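Local coordinates for protein phosphatase YwpJ (Bacillus subtilis, PDB 1NRW) that removes phosphate in vitro from phosphorylated five- and six-carbon sugars and nucleoside monophosphates, and more weakly from flavin mononucleotide, as a magnesium-dependent HAD-superfamily phosphatase, at residues N101-V106 against F178-E183; F172-G177 against E209-K214. One frame throughout, in Å; residues are numbered along the deposited sequence.

Interaction 1: N101-V106 against F178-E183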
ATOM      1  N   ASN A 101      12.966  -1.622  19.685  1.00 23.84           N
ATOM      2  CA  ASN A 101      13.931  -1.454  18.606  1.00 24.84           C
ATOM      3  C   ASN A 101      13.488  -1.823  17.191  1.00 24.04           C
ATOM      4  O   ASN A 101      14.283  -2.322  16.394  1.00 24.18           O
ATOM      5  CB  ASN A 101      15.207  -2.215  18.962  1.00 27.74           C
ATOM      6  CG  ASN A 101      15.720  -1.854  20.339  1.00 31.40           C
ATOM      7  OD1 ASN A 101      16.002  -0.688  20.615  1.00 33.21           O
ATOM      8  ND2 ASN A 101      15.833  -2.848  21.216  1.00 32.08           N
ATOM      9  N   TYR A 102      12.219  -1.593  16.881  1.00 22.01           N
ATOM     10  CA  TYR A 102      11.719  -1.846  15.535  1.00 20.16           C
ATOM     11  C   TYR A 102      11.876  -0.534  14.782  1.00 19.79           C
ATOM     12  O   TYR A 102      11.783   0.532  15.392  1.00 19.18           O
ATOM     13  CB  TYR A 102      10.225  -2.176  15.558  1.00 17.64           C
ATOM     14  CG  TYR A 102       9.872  -3.546  16.070  1.00 18.94           C
ATOM     15  CD1 TYR A 102       9.760  -4.632  15.196  1.00 18.41           C
ATOM     16  CD2 TYR A 102       9.637  -3.758  17.426  1.00 18.29           C
ATOM     17  CE1 TYR A 102       9.418  -5.900  15.667  1.00 16.39           C
ATOM     18  CE2 TYR A 102       9.299  -5.014  17.907  1.00 18.80           C
ATOM     19  CZ  TYR A 102       9.191  -6.079  17.026  1.00 20.08           C
ATOM     20  OH  TYR A 102       8.859  -7.317  17.515  1.00 20.64           O
ATOM     21  N   TYR A 103      12.137  -0.596  13.479  1.00 18.32           N
ATOM     22  CA  TYR A 103      12.187   0.632  12.695  1.00 17.64           C
ATOM     23  C   TYR A 103      10.695   0.864  12.473  1.00 18.71           C
ATOM     24  O   TYR A 103       9.930  -0.100  12.398  1.00 18.70           O
ATOM     25  CB  TYR A 103      12.820   0.427  11.312  1.00 17.78           C
ATOM     26  CG  TYR A 103      14.301   0.149  11.267  1.00 18.21           C
ATOM     27  CD1 TYR A 103      15.097   0.249  12.407  1.00 19.66           C
ATOM     28  CD2 TYR A 103      14.910  -0.229  10.067  1.00 18.31           C
ATOM     29  CE1 TYR A 103      16.464  -0.031  12.354  1.00 21.11           C
ATOM     30  CE2 TYR A 103      16.270  -0.506  10.003  1.00 19.42           C
ATOM     31  CZ  TYR A 103      17.040  -0.410  11.149  1.00 20.33           C
ATOM     32  OH  TYR A 103      18.381  -0.721  11.092  1.00 19.89           O
ATOM     33  N   TYR A 104      10.264   2.114  12.372  1.00 17.78           N
ATOM     34  CA  TYR A 104       8.849   2.351  12.133  1.00 15.95           C
ATOM     35  C   TYR A 104       8.578   3.643  11.382  1.00 15.94           C
ATOM     36  O   TYR A 104       9.390   4.569  11.388  1.00 16.05           O
ATOM     37  CB  TYR A 104       8.063   2.299  13.458  1.00 17.30           C
ATOM     38  CG  TYR A 104       8.326   3.433  14.425  1.00 18.12           C
ATOM     39  CD1 TYR A 104       7.647   4.648  14.306  1.00 19.65           C
ATOM     40  CD2 TYR A 104       9.250   3.293  15.460  1.00 19.49           C
ATOM     41  CE1 TYR A 104       7.879   5.694  15.194  1.00 18.44           C
ATOM     42  CE2 TYR A 104       9.494   4.333  16.355  1.00 18.35           C
ATOM     43  CZ  TYR A 104       8.805   5.529  16.215  1.00 20.67           C
ATOM     44  OH  TYR A 104       9.040   6.564  17.089  1.00 20.15           O
ATOM     45  N   GLU A 105       7.438   3.681  10.701  1.00 15.51           N
ATOM     46  CA  GLU A 105       7.037   4.849   9.935  1.00 15.24           C
ATOM     47  C   GLU A 105       5.578   5.100  10.283  1.00 14.56           C
ATOM     48  O   GLU A 105       4.777   4.165  10.314  1.00 16.12           O
ATOM     49  CB  GLU A 105       7.188   4.584   8.435  1.00 15.73           C
ATOM     50  CG  GLU A 105       8.621   4.251   8.019  1.00 18.18           C
ATOM     51  CD  GLU A 105       8.762   4.005   6.527  1.00 20.67           C
ATOM     52  OE1 GLU A 105       7.780   4.222   5.783  1.00 20.94           O
ATOM     53  OE2 GLU A 105       9.863   3.599   6.097  1.00 23.59           O
ATOM     54  N   VAL A 106       5.244   6.357  10.554  1.00 13.90           N
ATOM     55  CA  VAL A 106       3.878   6.720  10.920  1.00 13.97           C
ATOM     56  C   VAL A 106       3.238   7.557   9.821  1.00 13.61           C
ATOM     57  O   VAL A 106       3.611   8.710   9.594  1.00 13.12           O
ATOM     58  CB  VAL A 106       3.852   7.517  12.247  1.00 13.71           C
ATOM     59  CG1 VAL A 106       2.411   7.712  12.713  1.00 16.28           C
ATOM     60  CG2 VAL A 106       4.657   6.776  13.320  1.00 16.87           C
ATOM     61  N   PHE A 178       9.143  -2.554  11.129  1.00 15.06           N
ATOM     62  CA  PHE A 178      10.125  -3.320  10.366  1.00 15.94           C
ATOM     63  C   PHE A 178      11.233  -3.872  11.251  1.00 16.85           C
ATOM     64  O   PHE A 178      11.640  -3.230  12.218  1.00 15.85           O
ATOM     65  CB  PHE A 178      10.740  -2.404   9.299  1.00 16.18           C
ATOM     66  CG  PHE A 178      11.926  -2.990   8.571  1.00 16.94           C
ATOM     67  CD1 PHE A 178      11.780  -3.535   7.296  1.00 17.09           C
ATOM     68  CD2 PHE A 178      13.197  -2.959   9.144  1.00 17.14           C
ATOM     69  CE1 PHE A 178      12.883  -4.036   6.595  1.00 16.76           C
ATOM     70  CE2 PHE A 178      14.311  -3.457   8.457  1.00 16.79           C
ATOM     71  CZ  PHE A 178      14.152  -3.996   7.179  1.00 18.41           C
ATOM     72  N   SER A 179      11.712  -5.064  10.907  1.00 15.22           N
ATOM     73  CA  SER A 179      12.827  -5.681  11.623  1.00 18.03           C
ATOM     74  C   SER A 179      13.524  -6.695  10.726  1.00 17.87           C
ATOM     75  O   SER A 179      12.870  -7.435   9.994  1.00 19.22           O
ATOM     76  CB  SER A 179      12.364  -6.390  12.896  1.00 15.95           C
ATOM     77  OG  SER A 179      13.487  -6.908  13.592  1.00 19.13           O
ATOM     78  N   PHE A 180      14.853  -6.719  10.779  1.00 18.76           N
ATOM     79  CA  PHE A 180      15.630  -7.670   9.987  1.00 20.48           C
ATOM     80  C   PHE A 180      15.504  -9.071  10.569  1.00 21.51           C
ATOM     81  O   PHE A 180      15.774 -10.063   9.890  1.00 22.47           O
ATOM     82  CB  PHE A 180      17.119  -7.306  10.009  1.00 21.46           C
ATOM     83  CG  PHE A 180      17.468  -6.082   9.223  1.00 22.46           C
ATOM     84  CD1 PHE A 180      17.359  -6.073   7.840  1.00 26.05           C
ATOM     85  CD2 PHE A 180      17.945  -4.945   9.866  1.00 24.33           C
ATOM     86  CE1 PHE A 180      17.727  -4.946   7.104  1.00 26.50           C
ATOM     87  CE2 PHE A 180      18.315  -3.815   9.140  1.00 25.09           C
ATOM     88  CZ  PHE A 180      18.205  -3.818   7.757  1.00 25.67           C
ATOM     89  N   PHE A 181      15.086  -9.146  11.829  1.00 21.54           N
ATOM     90  CA  PHE A 181      15.005 -10.418  12.542  1.00 22.11           C
ATOM     91  C   PHE A 181      13.673 -11.150  12.576  1.00 20.99           C
ATOM     92  O   PHE A 181      12.662 -10.624  13.040  1.00 19.42           O
ATOM     93  CB  PHE A 181      15.517 -10.193  13.960  1.00 24.42           C
ATOM     94  CG  PHE A 181      16.835  -9.481  13.999  1.00 27.92           C
ATOM     95  CD1 PHE A 181      17.999 -10.131  13.596  1.00 29.71           C
ATOM     96  CD2 PHE A 181      16.907  -8.142  14.369  1.00 28.75           C
ATOM     97  CE1 PHE A 181      19.216  -9.456  13.559  1.00 32.19           C
ATOM     98  CE2 PHE A 181      18.117  -7.457  14.334  1.00 31.88           C
ATOM     99  CZ  PHE A 181      19.276  -8.116  13.927  1.00 32.92           C
ATOM    100  N   LYS A 182      13.702 -12.392  12.102  1.00 20.02           N
ATOM    101  CA  LYS A 182      12.512 -13.227  12.058  1.00 23.15           C
ATOM    102  C   LYS A 182      11.802 -13.278  13.408  1.00 22.16           C
ATOM    103  O   LYS A 182      10.576 -13.194  13.472  1.00 21.54           O
ATOM    104  CB  LYS A 182      12.887 -14.644  11.617  1.00 25.75           C
ATOM    105  CG  LYS A 182      11.700 -15.571  11.428  1.00 32.07           C
ATOM    106  CD  LYS A 182      12.136 -16.982  11.048  1.00 37.18           C
ATOM    107  CE  LYS A 182      12.880 -17.666  12.188  1.00 40.89           C
ATOM    108  NZ  LYS A 182      13.281 -19.060  11.842  1.00 44.58           N
ATOM    109  N   GLU A 183      12.574 -13.411  14.483  1.00 22.71           N
ATOM    110  CA  GLU A 183      12.004 -13.490  15.828  1.00 24.25           C
ATOM    111  C   GLU A 183      11.199 -12.248  16.195  1.00 23.14           C
ATOM    112  O   GLU A 183      10.143 -12.347  16.825  1.00 22.78           O
ATOM    113  CB  GLU A 183      13.112 -13.688  16.868  1.00 27.51           C
ATOM    114  CG  GLU A 183      13.982 -14.922  16.653  1.00 32.65           C
ATOM    115  CD  GLU A 183      14.745 -14.884  15.341  1.00 35.32           C
ATOM    116  OE1 GLU A 183      15.383 -13.849  15.048  1.00 33.92           O
ATOM    117  OE2 GLU A 183      14.712 -15.894  14.605  1.00 39.37           O
TER
HETATM  118  O   HOH W   1      14.816  -5.044  15.164  1.00 25.86           O
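Y103 and F178 face each other as an antiparallel hydrogen-bonded pair, Y103 N giving to F178 O at 3.0 Å and F178 N to Y103 O at 2.9 Å. Their side chains leave the same face of the sheet and run side by side, and here the packing is tightest: CD2 of Y103 lies 3.4 Å from CD2 of F178. The ring planes are only 12° apart but slid past one another, with centroids 5.4 Å apart, so the rings barely overlap. F178 reaches this place with CG anti to its backbone N (chi1 171°), Y103 with CG beside its own. The solvent side belongs to F180, an exposed third ring: the centre of one of its faces sits over F178 CE2, while its rim atom CE2 approaches Y103 OH at 3.7 Å. Tyrosine suits its partly exposed position, ring carbons packing on F178 while a polar hydroxyl is tolerated at the far end. An alanine in place of Y103 would probably leave F178 CD2 without the ring beside it and the rim of F180 without its contact, though F178 and F180 would still touch. Looser but buried, Y102 CD1 touches S179 CB at 3.9 Å; the Y102 hydroxyl bonds to K184 O. A water donates to N101 O and lies 2.8 Å from S179 OG, which also accepts from F181 N in an ST turn. The chemistry thus divides: backbone bonds and an aromatic cluster join the strand ends, whereas water and a serine hydroxyl serve polar groups between the Schellman motif ending helix 87-99 and the start of helix 182-192.

Interaction 2: F172-G177 against E209-K214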
ATOM      1  N   PHE A 172      -3.551   9.536  12.914  1.00 22.25           N
ATOM      2  CA  PHE A 172      -2.734   8.355  12.658  1.00 19.65           C
ATOM      3  C   PHE A 172      -3.522   7.424  11.743  1.00 18.30           C
ATOM      4  O   PHE A 172      -4.590   6.944  12.113  1.00 18.56           O
ATOM      5  CB  PHE A 172      -2.416   7.659  13.982  1.00 20.11           C
ATOM      6  CG  PHE A 172      -1.617   8.512  14.932  1.00 22.41           C
ATOM      7  CD1 PHE A 172      -0.259   8.721  14.722  1.00 22.51           C
ATOM      8  CD2 PHE A 172      -2.231   9.137  16.014  1.00 23.63           C
ATOM      9  CE1 PHE A 172       0.483   9.543  15.578  1.00 25.58           C
ATOM     10  CE2 PHE A 172      -1.503   9.961  16.875  1.00 23.76           C
ATOM     11  CZ  PHE A 172      -0.141  10.166  16.656  1.00 23.90           C
ATOM     12  N   TYR A 173      -2.991   7.171  10.549  1.00 15.78           N
ATOM     13  CA  TYR A 173      -3.679   6.319   9.585  1.00 15.27           C
ATOM     14  C   TYR A 173      -3.129   4.907   9.460  1.00 15.11           C
ATOM     15  O   TYR A 173      -3.887   3.943   9.409  1.00 15.50           O
ATOM     16  CB  TYR A 173      -3.652   6.961   8.196  1.00 15.98           C
ATOM     17  CG  TYR A 173      -4.261   8.339   8.127  1.00 20.59           C
ATOM     18  CD1 TYR A 173      -5.515   8.602   8.684  1.00 22.21           C
ATOM     19  CD2 TYR A 173      -3.592   9.381   7.489  1.00 23.22           C
ATOM     20  CE1 TYR A 173      -6.084   9.873   8.604  1.00 25.79           C
ATOM     21  CE2 TYR A 173      -4.150  10.652   7.403  1.00 26.74           C
ATOM     22  CZ  TYR A 173      -5.395  10.892   7.963  1.00 26.23           C
ATOM     23  OH  TYR A 173      -5.945  12.149   7.872  1.00 31.27           O
ATOM     24  N   ASN A 174      -1.807   4.786   9.393  1.00 14.60           N
ATOM     25  CA  ASN A 174      -1.185   3.480   9.222  1.00 14.52           C
ATOM     26  C   ASN A 174       0.187   3.539   9.875  1.00 13.59           C
ATOM     27  O   ASN A 174       0.864   4.567   9.815  1.00 14.86           O
ATOM     28  CB  ASN A 174      -1.070   3.186   7.712  1.00 15.46           C
ATOM     29  CG  ASN A 174      -0.695   1.742   7.398  1.00 16.14           C
ATOM     30  OD1 ASN A 174      -1.056   0.814   8.120  1.00 17.11           O
ATOM     31  ND2 ASN A 174       0.009   1.548   6.280  1.00 16.29           N
ATOM     32  N   ILE A 175       0.571   2.448  10.524  1.00 13.49           N
ATOM     33  CA  ILE A 175       1.868   2.363  11.180  1.00 12.95           C
ATOM     34  C   ILE A 175       2.605   1.151  10.639  1.00 14.57           C
ATOM     35  O   ILE A 175       2.117   0.020  10.733  1.00 14.78           O
ATOM     36  CB  ILE A 175       1.725   2.217  12.712  1.00 14.52           C
ATOM     37  CG1 ILE A 175       1.015   3.446  13.285  1.00 14.97           C
ATOM     38  CG2 ILE A 175       3.107   2.066  13.353  1.00 16.19           C
ATOM     39  CD1 ILE A 175       0.662   3.327  14.769  1.00 16.59           C
ATOM     40  N   LEU A 176       3.772   1.395  10.055  1.00 13.95           N
ATOM     41  CA  LEU A 176       4.590   0.317   9.511  1.00 13.82           C
ATOM     42  C   LEU A 176       5.700  -0.013  10.508  1.00 13.86           C
ATOM     43  O   LEU A 176       6.358   0.888  11.025  1.00 15.38           O
ATOM     44  CB  LEU A 176       5.199   0.736   8.166  1.00 15.37           C
ATOM     45  CG  LEU A 176       6.129  -0.263   7.453  1.00 16.14           C
ATOM     46  CD1 LEU A 176       6.117   0.009   5.958  1.00 17.78           C
ATOM     47  CD2 LEU A 176       7.553  -0.165   8.013  1.00 16.89           C
ATOM     48  N   GLY A 177       5.862  -1.303  10.790  1.00 13.73           N
ATOM     49  CA  GLY A 177       6.904  -1.777  11.687  1.00 15.16           C
ATOM     50  C   GLY A 177       7.842  -2.648  10.871  1.00 15.23           C
ATOM     51  O   GLY A 177       7.389  -3.413  10.023  1.00 16.17           O
ATOM     52  N   GLU A 209       2.103  -3.994   8.942  1.00 15.83           N
ATOM     53  CA  GLU A 209       1.447  -2.696   9.008  1.00 14.99           C
ATOM     54  C   GLU A 209       0.205  -2.796   9.874  1.00 15.45           C
ATOM     55  O   GLU A 209      -0.500  -3.804   9.854  1.00 15.99           O
ATOM     56  CB  GLU A 209       1.057  -2.220   7.601  1.00 15.21           C
ATOM     57  CG  GLU A 209       2.248  -1.933   6.674  1.00 16.70           C
ATOM     58  CD  GLU A 209       1.817  -1.525   5.269  1.00 21.59           C
ATOM     59  OE1 GLU A 209       0.667  -1.053   5.099  1.00 22.32           O
ATOM     60  OE2 GLU A 209       2.635  -1.661   4.332  1.00 23.15           O
ATOM     61  N   LEU A 210      -0.052  -1.738  10.632  1.00 14.02           N
ATOM     62  CA  LEU A 210      -1.206  -1.684  11.512  1.00 14.61           C
ATOM     63  C   LEU A 210      -2.052  -0.450  11.231  1.00 14.50           C
ATOM     64  O   LEU A 210      -1.553   0.675  11.247  1.00 15.73           O
ATOM     65  CB  LEU A 210      -0.745  -1.660  12.973  1.00 15.53           C
ATOM     66  CG  LEU A 210      -0.072  -2.933  13.492  1.00 17.55           C
ATOM     67  CD1 LEU A 210       0.666  -2.630  14.790  1.00 19.34           C
ATOM     68  CD2 LEU A 210      -1.118  -4.017  13.702  1.00 18.20           C
ATOM     69  N   SER A 211      -3.334  -0.668  10.963  1.00 14.68           N
ATOM     70  CA  SER A 211      -4.264   0.429  10.726  1.00 15.11           C
ATOM     71  C   SER A 211      -5.501   0.099  11.556  1.00 15.15           C
ATOM     72  O   SER A 211      -5.545  -0.950  12.205  1.00 15.34           O
ATOM     73  CB  SER A 211      -4.611   0.533   9.236  1.00 14.18           C
ATOM     74  OG  SER A 211      -5.062  -0.707   8.728  1.00 16.24           O
ATOM     75  N   SER A 212      -6.495   0.980  11.554  1.00 16.28           N
ATOM     76  CA  SER A 212      -7.696   0.716  12.337  1.00 18.03           C
ATOM     77  C   SER A 212      -8.467  -0.472  11.765  1.00 19.48           C
ATOM     78  O   SER A 212      -8.292  -0.840  10.603  1.00 17.55           O
ATOM     79  CB  SER A 212      -8.589   1.953  12.376  1.00 21.40           C
ATOM     80  OG  SER A 212      -9.585   1.810  13.378  1.00 25.31           O
ATOM     81  N   ARG A 213      -9.323  -1.071  12.591  1.00 19.05           N
ATOM     82  CA  ARG A 213     -10.111  -2.225  12.173  1.00 20.44           C
ATOM     83  C   ARG A 213     -10.857  -2.017  10.859  1.00 18.93           C
ATOM     84  O   ARG A 213     -10.933  -2.928  10.037  1.00 18.69           O
ATOM     85  CB  ARG A 213     -11.118  -2.599  13.268  1.00 23.38           C
ATOM     86  CG  ARG A 213     -11.960  -3.826  12.938  1.00 29.21           C
ATOM     87  CD  ARG A 213     -11.078  -5.043  12.678  1.00 34.38           C
ATOM     88  NE  ARG A 213     -11.852  -6.225  12.308  1.00 39.94           N
ATOM     89  CZ  ARG A 213     -12.705  -6.849  13.116  1.00 43.35           C
ATOM     90  NH1 ARG A 213     -12.899  -6.409  14.353  1.00 44.24           N
ATOM     91  NH2 ARG A 213     -13.368  -7.914  12.684  1.00 45.65           N
ATOM     92  N   LYS A 214     -11.415  -0.826  10.665  1.00 19.09           N
ATOM     93  CA  LYS A 214     -12.167  -0.534   9.451  1.00 17.98           C
ATOM     94  C   LYS A 214     -11.310  -0.020   8.306  1.00 16.56           C
ATOM     95  O   LYS A 214     -11.833   0.384   7.271  1.00 17.66           O
ATOM     96  CB  LYS A 214     -13.284   0.471   9.737  1.00 20.82           C
ATOM     97  CG  LYS A 214     -14.383  -0.066  10.643  1.00 24.62           C
ATOM     98  CD  LYS A 214     -15.539   0.925  10.722  1.00 28.48           C
ATOM     99  CE  LYS A 214     -16.629   0.441  11.667  1.00 31.53           C
ATOM    100  NZ  LYS A 214     -16.122   0.317  13.064  1.00 37.16           N
TER
HETATM  101  O   HOH W   2      -6.367   3.544  10.327  1.00 15.12           O
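N174 and E209 are joined side chain to side chain: N174 ND2 donates to E209 OE1 at 2.9 Å, nearly straight at 168°. The acceptor lies close to the amide plane, but the amide nitrogen stands above the carboxylate plane, the two groups being turned 62° apart. CG of N174, anti to its backbone N (chi1 -168°), is placed so that the amide can lie across toward E209. Its ND2 also bonds O of G45, a phosphate-binding residue, and E209 OE2 takes a hydrogen bond from S203 OG, so asparagine suits a place needing two N-H donors and glutamate one needing two acceptors; both are buried. Next come the backbone bonds of the I175-L210 pair, I175 N to L210 O at 2.9 Å and L210 N to I175 O at 2.8 Å. A water bridges Y173 O and S212 N where the strands part. Packing between the segments is lighter: S211 CB lies 3.5 Å from Y173 O, and L176 CD1 reaches E209 OE2 at 4.2 Å. Y173 and N174 form a classic beta bulge opposite F107 of strand 103-108. I175 and L210, from the other face, suit the apolar cover of helix 87-99, meeting L94 and L97, and I93, respectively, while strand 198-201 flanks strand 207-212.

Interactions 1 and 2 belong to one six-stranded mixed sheet, probably that of the cap domain, as in Cof-type HAD phosphatases, in which strand 172-178 lies between strands 103-108 and 207-212. Their centres are 15 Å apart, yet they touch: E105 O and L176 N, 3.0 Å apart, probably form a hydrogen bond, and V106 CG1 packs on F172 CD1 at 3.5 Å. The chain runs straight from 172-177 into 178-183, so one strand serves both. They differ in nearness to the active site. Interaction 1 lies away from it, whereas the E209 side chain comes within about 5 Å of a bound phosphate ion and about 8 Å of the calcium ion, placing the face that carries N174 and E209 beside the phosphate pocket.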